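Local coordinates for benzoylformate decarboxylase (Mycobacterium smegmatis, PDB 4Q9D), which belongs to the thiamine pyrophosphate-dependent enzyme family, each chain having two TPP-binding domains around a central Rossmann-like domain, and carries a magnesium ion, at residues B[14-18]-B[174-178]. Residues are numbered along the deposited sequence; the frame is centred on the assembly and turned at random.
Sequences LLRKL and AAVRS
Leu14, Lys17 and Leu18, on one face of helix 7-18, meet Ala174 to Arg177 of the extended linker that leaves the N-terminal TPP-binding domain, an alpha/beta fold built on a parallel sheet, for the central domain. Leu14 points at the linker and divides its two methyls. Its CD2 lies 4.0 Å from Ala174 CB, while CD1 faces Val176 CG2 at 4.1 Å and also rests against the backbone carbonyl of Ala175. A chi1 of 169° carries Leu14 CG away from the backbone N and brings both methyls to the linker; the Leu14 and Val176 side chains run past one another in opposing senses. Val176 splits its branches too: CG1 reaches toward Leu18 CD2, a looser touch at 4.4 Å, and CG2 meets Lys17. The extended Lys17 chain runs nearly perpendicular to the Val176 side chain and presses its CD on Val176 CG2 at a tight 3.5 Å. Polar linkage between the segments runs through one water, which accepts from Lys17 NZ and donates to Ala174 O. Helix 138-150 touches both segments, Tyr146 at Leu18 and Pro139 at Ala174. Farther along, Arg177 NH2 bonds to Ala306 O, and Ser178 OG to Asp312 OD1, both of the second subunit. Leu18 N bonds to Leu14 O at 2.9 Å, tying together the two leucines that meet Val176 CG1 and CG2.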
loop_
_atom_site.group_PDB
_atom_site.type_symbol
_atom_site.label_atom_id
_atom_site.label_comp_id
_atom_site.label_asym_id
_atom_site.label_seq_id
_atom_site.Cartn_x
_atom_site.Cartn_y
_atom_site.Cartn_z
ATOM N N LEU B 14 23.506 -21.284 -1.420
ATOM C CA LEU B 14 23.343 -20.278 -2.468
ATOM C C LEU B 14 23.988 -18.961 -2.035
ATOM O O LEU B 14 24.701 -18.327 -2.809
ATOM C CB LEU B 14 21.856 -20.040 -2.785
ATOM C CG LEU B 14 21.549 -18.829 -3.669
ATOM C CD1 LEU B 14 22.118 -19.060 -5.076
ATOM C CD2 LEU B 14 20.043 -18.645 -3.736
ATOM N N LEU B 15 23.720 -18.558 -0.796
ATOM C CA LEU B 15 24.271 -17.319 -0.259
ATOM C C LEU B 15 25.801 -17.331 -0.397
ATOM O O LEU B 15 26.403 -16.344 -0.826
ATOM C CB LEU B 15 23.848 -17.152 1.228
ATOM C CG LEU B 15 22.355 -16.880 1.493
ATOM C CD1 LEU B 15 22.109 -16.744 2.978
ATOM C CD2 LEU B 15 21.879 -15.592 0.732
ATOM N N ARG B 16 26.431 -18.452 -0.046
ATOM C CA ARG B 16 27.896 -18.568 -0.191
ATOM C C ARG B 16 28.322 -18.339 -1.641
ATOM O O ARG B 16 29.245 -17.565 -1.894
ATOM C CB ARG B 16 28.407 -19.940 0.313
ATOM C CG ARG B 16 29.935 -20.132 0.278
ATOM C CD ARG B 16 30.335 -21.567 0.739
ATOM N NE ARG B 16 30.001 -21.769 2.147
ATOM C CZ ARG B 16 28.998 -22.516 2.589
ATOM N NH1 ARG B 16 28.223 -23.184 1.727
ATOM N NH2 ARG B 16 28.784 -22.611 3.899
ATOM N N LYS B 17 27.668 -19.014 -2.593
ATOM C CA LYS B 17 28.000 -18.820 -4.018
ATOM C C LYS B 17 27.828 -17.378 -4.479
ATOM O O LYS B 17 28.583 -16.913 -5.320
ATOM C CB LYS B 17 27.158 -19.734 -4.912
ATOM C CG LYS B 17 27.443 -21.240 -4.678
ATOM C CD LYS B 17 26.507 -22.130 -5.499
ATOM C CE LYS B 17 26.630 -23.597 -5.088
ATOM N NZ LYS B 17 25.560 -24.420 -5.715
ATOM N N LEU B 18 26.845 -16.674 -3.914
ATOM C CA LEU B 18 26.573 -15.284 -4.281
ATOM C C LEU B 18 27.536 -14.317 -3.598
ATOM O O LEU B 18 27.598 -13.139 -3.960
ATOM C CB LEU B 18 25.126 -14.901 -3.904
ATOM C CG LEU B 18 24.055 -15.653 -4.689
ATOM C CD1 LEU B 18 22.667 -15.157 -4.328
ATOM C CD2 LEU B 18 24.310 -15.449 -6.171
ATOM N N ALA B 174 19.722 -24.793 -5.141
ATOM C CA ALA B 174 19.164 -23.575 -5.739
ATOM C C ALA B 174 19.937 -23.207 -6.993
ATOM O O ALA B 174 21.167 -23.253 -6.984
ATOM C CB ALA B 174 19.244 -22.443 -4.724
ATOM N N ALA B 175 19.230 -22.822 -8.058
ATOM C CA ALA B 175 19.876 -22.338 -9.266
ATOM C C ALA B 175 20.633 -21.050 -8.951
ATOM O O ALA B 175 20.179 -20.231 -8.144
ATOM C CB ALA B 175 18.846 -22.092 -10.367
ATOM N N VAL B 176 21.799 -20.895 -9.557
ATOM C CA VAL B 176 22.650 -19.745 -9.329
ATOM C C VAL B 176 22.565 -18.912 -10.591
ATOM O O VAL B 176 22.893 -19.379 -11.682
ATOM C CB VAL B 176 24.118 -20.174 -9.047
ATOM C CG1 VAL B 176 25.004 -18.955 -8.686
ATOM C CG2 VAL B 176 24.159 -21.196 -7.916
ATOM N N ARG B 177 22.090 -17.685 -10.466
ATOM C CA ARG B 177 21.958 -16.844 -11.649
ATOM C C ARG B 177 22.867 -15.664 -11.513
ATOM O O ARG B 177 23.337 -15.380 -10.413
ATOM C CB ARG B 177 20.522 -16.354 -11.779
ATOM C CG ARG B 177 19.536 -17.490 -11.945
ATOM C CD ARG B 177 18.190 -16.894 -12.365
ATOM N NE ARG B 177 17.436 -16.289 -11.245
ATOM C CZ ARG B 177 16.968 -15.041 -11.235
ATOM N NH1 ARG B 177 17.210 -14.219 -12.254
ATOM N NH2 ARG B 177 16.239 -14.620 -10.209
ATOM N N SER B 178 23.081 -14.962 -12.626
ATOM C CA SER B 178 23.794 -13.695 -12.616
ATOM C C SER B 178 22.997 -12.698 -13.438
ATOM O O SER B 178 22.296 -13.088 -14.373
ATOM C CB SER B 178 25.238 -13.837 -13.173
ATOM O OG SER B 178 25.227 -14.091 -14.584
HETATM O O HOH W 1 23.159 -23.159 -4.986
#